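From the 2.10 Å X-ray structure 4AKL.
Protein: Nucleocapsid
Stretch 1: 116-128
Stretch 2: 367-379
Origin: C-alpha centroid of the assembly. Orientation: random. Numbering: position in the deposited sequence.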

# COMPACT_ATOMS: atom_id res chain seq x y z
N GLU A 116 4.18 16.90 -6.49
CA GLU A 116 4.15 17.26 -5.06
C GLU A 116 3.69 16.14 -4.15
O GLU A 116 2.94 15.20 -4.55
CB GLU A 116 3.19 18.42 -4.79
CG GLU A 116 3.20 19.62 -5.75
CD GLU A 116 4.32 20.64 -5.47
OE1 GLU A 116 5.21 20.34 -4.63
OE2 GLU A 116 4.29 21.75 -6.11
N VAL A 117 4.12 16.28 -2.92
CA VAL A 117 3.69 15.50 -1.81
C VAL A 117 2.17 15.60 -1.70
O VAL A 117 1.60 16.68 -1.89
CB VAL A 117 4.36 16.02 -0.50
CG1 VAL A 117 3.71 15.36 0.74
CG2 VAL A 117 5.90 15.79 -0.56
N PRO A 118 1.50 14.50 -1.43
CA PRO A 118 0.06 14.59 -1.27
C PRO A 118 -0.36 15.21 0.07
O PRO A 118 0.37 15.15 1.04
CB PRO A 118 -0.39 13.15 -1.33
CG PRO A 118 0.72 12.35 -0.93
CD PRO A 118 1.96 13.10 -1.32
N LYS A 119 -1.53 15.81 0.08
CA LYS A 119 -2.21 16.17 1.33
C LYS A 119 -2.65 14.88 2.01
O LYS A 119 -2.91 13.85 1.35
CB LYS A 119 -3.41 17.04 1.04
CG LYS A 119 -2.98 18.42 0.49
CD LYS A 119 -4.02 19.05 -0.52
CE LYS A 119 -3.56 18.83 -1.99
NZ LYS A 119 -4.66 18.90 -3.05
N ILE A 120 -2.76 14.90 3.33
CA ILE A 120 -3.07 13.69 4.05
C ILE A 120 -4.47 13.15 3.60
O ILE A 120 -4.66 11.97 3.54
CB ILE A 120 -2.96 13.91 5.58
CG1 ILE A 120 -3.06 12.60 6.36
CG2 ILE A 120 -4.03 14.88 6.06
CD1 ILE A 120 -1.96 11.64 6.12
N GLU A 121 -5.41 14.05 3.26
CA GLU A 121 -6.78 13.66 2.91
C GLU A 121 -6.74 12.84 1.61
O GLU A 121 -7.47 11.88 1.48
CB GLU A 121 -7.70 14.88 2.68
CG GLU A 121 -8.14 15.71 3.90
CD GLU A 121 -7.10 16.75 4.42
OE1 GLU A 121 -6.03 16.94 3.77
OE2 GLU A 121 -7.38 17.34 5.49
N GLN A 122 -5.88 13.23 0.67
CA GLN A 122 -5.66 12.47 -0.59
C GLN A 122 -5.17 11.05 -0.29
O GLN A 122 -5.58 10.12 -0.98
CB GLN A 122 -4.70 13.20 -1.52
CG GLN A 122 -5.24 14.54 -2.03
CD GLN A 122 -4.22 15.32 -2.80
OE1 GLN A 122 -3.19 15.65 -2.26
NE2 GLN A 122 -4.50 15.62 -4.07
N LEU A 123 -4.33 10.88 0.74
CA LEU A 123 -3.86 9.54 1.15
C LEU A 123 -4.99 8.76 1.76
O LEU A 123 -5.20 7.59 1.38
CB LEU A 123 -2.70 9.55 2.17
CG LEU A 123 -1.36 10.07 1.74
CD1 LEU A 123 -0.32 10.08 2.85
CD2 LEU A 123 -0.86 9.22 0.52
N PHE A 124 -5.73 9.38 2.71
CA PHE A 124 -6.83 8.66 3.37
C PHE A 124 -7.90 8.25 2.40
O PHE A 124 -8.36 7.12 2.46
CB PHE A 124 -7.46 9.47 4.49
CG PHE A 124 -6.61 9.58 5.72
CD1 PHE A 124 -5.61 8.65 6.02
CD2 PHE A 124 -6.84 10.61 6.61
CE1 PHE A 124 -4.85 8.79 7.19
CE2 PHE A 124 -6.08 10.73 7.76
CZ PHE A 124 -5.08 9.80 8.04
N ASN A 125 -8.28 9.16 1.48
CA ASN A 125 -9.28 8.89 0.48
C ASN A 125 -8.88 7.70 -0.41
O ASN A 125 -9.72 6.86 -0.75
CB ASN A 125 -9.55 10.15 -0.35
CG ASN A 125 -10.62 9.95 -1.44
OD1 ASN A 125 -10.40 9.23 -2.43
ND2 ASN A 125 -11.76 10.60 -1.27
N TYR A 126 -7.59 7.63 -0.77
CA TYR A 126 -7.13 6.55 -1.62
C TYR A 126 -7.25 5.21 -0.87
O TYR A 126 -7.65 4.23 -1.43
CB TYR A 126 -5.65 6.80 -2.05
CG TYR A 126 -4.93 5.57 -2.54
CD1 TYR A 126 -4.29 4.75 -1.66
CD2 TYR A 126 -4.90 5.23 -3.87
CE1 TYR A 126 -3.60 3.60 -2.10
CE2 TYR A 126 -4.22 4.06 -4.33
CZ TYR A 126 -3.58 3.25 -3.43
OH TYR A 126 -2.87 2.09 -3.82
N GLN A 127 -6.87 5.17 0.41
CA GLN A 127 -6.95 3.92 1.17
C GLN A 127 -8.38 3.46 1.29
O GLN A 127 -8.68 2.28 1.07
CB GLN A 127 -6.30 4.05 2.56
CG GLN A 127 -4.77 4.39 2.50
CD GLN A 127 -3.87 3.30 1.90
OE1 GLN A 127 -4.24 2.11 1.81
NE2 GLN A 127 -2.67 3.71 1.48
N GLN A 128 -9.29 4.39 1.57
CA GLN A 128 -10.71 4.03 1.70
C GLN A 128 -11.26 3.59 0.36
O GLN A 128 -12.09 2.64 0.29
CB GLN A 128 -11.54 5.22 2.28
CG GLN A 128 -11.10 5.64 3.69
CD GLN A 128 -10.85 4.41 4.68
OE1 GLN A 128 -9.71 4.19 5.18
NE2 GLN A 128 -11.89 3.62 4.89
N SER A 367 9.52 14.10 -12.86
CA SER A 367 8.74 15.29 -12.46
C SER A 367 8.71 15.50 -10.91
O SER A 367 8.67 16.63 -10.45
CB SER A 367 7.34 15.15 -13.02
OG SER A 367 6.75 13.92 -12.54
N PHE A 368 8.77 14.41 -10.14
CA PHE A 368 8.57 14.45 -8.67
C PHE A 368 9.73 15.16 -7.95
O PHE A 368 10.85 14.74 -8.04
CB PHE A 368 8.31 13.01 -8.09
CG PHE A 368 7.68 13.02 -6.66
CD1 PHE A 368 6.36 13.27 -6.48
CD2 PHE A 368 8.47 12.78 -5.53
CE1 PHE A 368 5.80 13.28 -5.21
CE2 PHE A 368 7.93 12.78 -4.24
CZ PHE A 368 6.61 13.03 -4.06
N GLN A 369 9.40 16.22 -7.23
CA GLN A 369 10.38 17.13 -6.72
C GLN A 369 10.91 16.81 -5.28
O GLN A 369 11.78 17.53 -4.79
CB GLN A 369 9.81 18.55 -6.78
CG GLN A 369 9.58 19.01 -8.20
CD GLN A 369 9.07 20.44 -8.32
OE1 GLN A 369 8.63 21.06 -7.34
NE2 GLN A 369 9.12 20.99 -9.56
N GLN A 370 10.41 15.77 -4.63
CA GLN A 370 10.78 15.46 -3.24
C GLN A 370 11.27 14.01 -3.11
O GLN A 370 11.35 13.27 -4.09
CB GLN A 370 9.55 15.69 -2.33
CG GLN A 370 8.93 17.13 -2.40
CD GLN A 370 9.84 18.15 -1.85
OE1 GLN A 370 10.61 17.88 -0.90
NE2 GLN A 370 9.79 19.38 -2.42
N ASN A 371 11.60 13.62 -1.87
CA ASN A 371 11.95 12.22 -1.59
C ASN A 371 10.77 11.33 -2.00
O ASN A 371 9.65 11.56 -1.60
CB ASN A 371 12.27 12.03 -0.13
CG ASN A 371 12.88 10.68 0.16
OD1 ASN A 371 12.37 9.65 -0.25
ND2 ASN A 371 13.97 10.68 0.88
N ARG A 372 11.07 10.30 -2.80
CA ARG A 372 10.07 9.39 -3.32
C ARG A 372 9.27 8.66 -2.33
O ARG A 372 8.19 8.22 -2.64
CB ARG A 372 10.75 8.33 -4.21
CG ARG A 372 10.74 8.63 -5.66
CD ARG A 372 11.11 10.01 -5.97
NE ARG A 372 11.56 10.34 -7.34
CZ ARG A 372 11.53 9.58 -8.47
NH1 ARG A 372 11.08 8.32 -8.56
NH2 ARG A 372 12.01 10.15 -9.58
N ILE A 373 9.77 8.51 -1.13
CA ILE A 373 9.03 7.86 -0.09
C ILE A 373 7.69 8.62 0.13
O ILE A 373 6.67 8.03 0.58
CB ILE A 373 9.91 7.77 1.20
CG1 ILE A 373 9.37 6.72 2.19
CG2 ILE A 373 10.02 9.16 1.89
CD1 ILE A 373 9.26 5.22 1.68
N TYR A 374 7.66 9.91 -0.20
CA TYR A 374 6.48 10.69 0.01
C TYR A 374 5.42 10.63 -1.07
O TYR A 374 4.30 11.11 -0.86
CB TYR A 374 6.86 12.15 0.19
CG TYR A 374 7.61 12.41 1.44
CD1 TYR A 374 7.06 12.09 2.69
CD2 TYR A 374 8.87 13.02 1.41
CE1 TYR A 374 7.73 12.35 3.87
CE2 TYR A 374 9.55 13.29 2.57
CZ TYR A 374 8.96 12.94 3.81
OH TYR A 374 9.63 13.20 4.97
N MET A 375 5.77 10.08 -2.21
CA MET A 375 4.87 10.01 -3.36
C MET A 375 3.55 9.38 -3.01
O MET A 375 3.51 8.43 -2.23
CB MET A 375 5.52 9.19 -4.48
CG MET A 375 4.80 9.27 -5.79
SD MET A 375 5.72 8.42 -7.10
CE MET A 375 6.97 9.59 -7.44
N HIS A 376 2.49 9.90 -3.59
CA HIS A 376 1.13 9.31 -3.40
C HIS A 376 1.10 7.95 -4.03
O HIS A 376 1.69 7.75 -5.13
CB HIS A 376 0.07 10.21 -3.97
CG HIS A 376 -1.35 9.81 -3.67
ND1 HIS A 376 -1.98 8.79 -4.33
CD2 HIS A 376 -2.26 10.32 -2.80
CE1 HIS A 376 -3.22 8.68 -3.88
NE2 HIS A 376 -3.41 9.60 -2.95
N PRO A 377 0.40 6.96 -3.38
CA PRO A 377 0.42 5.58 -3.85
C PRO A 377 -0.26 5.26 -5.16
O PRO A 377 -0.14 4.11 -5.66
CB PRO A 377 -0.30 4.82 -2.73
CG PRO A 377 -1.15 5.81 -2.04
CD PRO A 377 -0.28 7.04 -2.07
N ALA A 378 -0.97 6.23 -5.70
CA ALA A 378 -1.67 6.09 -6.97
C ALA A 378 -0.84 6.66 -8.11
O ALA A 378 -1.33 6.69 -9.23
CB ALA A 378 -2.99 6.79 -6.92
N VAL A 379 0.40 7.10 -7.83
CA VAL A 379 1.26 7.69 -8.85
C VAL A 379 2.22 6.63 -9.42
O VAL A 379 2.98 5.98 -8.67
CB VAL A 379 2.03 8.90 -8.31
CG1 VAL A 379 2.98 9.53 -9.41
CG2 VAL A 379 1.05 9.94 -7.75
O HOH W 1 2.60 12.54 -4.96

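Residues 116-119 run as an extended loop, and a helix begins at Ile-120 and continues beyond Gln-128. Lys-119 occupies the N-cap position. Its N donates to Gln-122 OE1 at 2.9 Å, so the side chain of Gln-122 reaches back to the residue before the helix. The second stretch is mostly loop. It has a short 3-10 segment at 372-374 and a type I beta turn from His-376 to Val-379, closed by Val-379 N to His-376 O at 3.1 Å.

The two backbones come closest where the loop before the helix meets the residues after the 3-10 segment. The CA atoms of Val-117 and Met-375 are 5.8 Å apart, as are those of Pro-118 and His-376. No direct backbone hydrogen bond links the stretches here. A water bridges them instead: it donates to Glu-116 O at 2.7 Å and accepts from His-376 N at 3.0 Å.

His-376 is the centre of the contact and has the largest area covered by the other stretch. Its NE2 donates to Gln-122 O at 3.0 Å, with an angle of 162° at the hydrogen. This is the one direct hydrogen bond across the stretches. Gln-122 O also accepts from Tyr-126 N at 3.2 Å, so the carbonyl serves both the helix and the histidine. On the same ring, His-376 ND1 accepts from Ala-378 N at 3.1 Å. Both ring nitrogens are thus engaged, which fixes the proton on NE2. The ring edge also meets Pro-118, with Pro-118 CB 3.7 Å from His-376 CD2.

Tyr-126 lies against the turn. The edge of His-376 points toward the face of its ring in an offset edge-to-face pair, with planes at 80° and centroids 5.4 Å apart. Pro-377 packs over one face of the tyrosine. Pro-377 CG lies 3.5 Å from the centroid of the Tyr-126 ring, a CH-pi contact 24° off the normal. Leu-123 extends the apolar patch, with Leu-123 CD2 3.4 Å from Pro-377 CD. Ala-378 CB adds a looser contact at 3.9 Å from Tyr-126 CD2.

The loop before the helix makes its own contacts. Val-117 CG2 is 3.8 Å from both Tyr-374 CB and Gln-370 CG. The CB of Tyr-374 points toward the first stretch, but the end of its side chain leads away. Pro-118 CD sits 3.1 Å from Tyr-374 O, a close approach of carbon to carbonyl. Phe-368 presents its ring edge to the backbone, with CE1 3.5 Å from Glu-116 O.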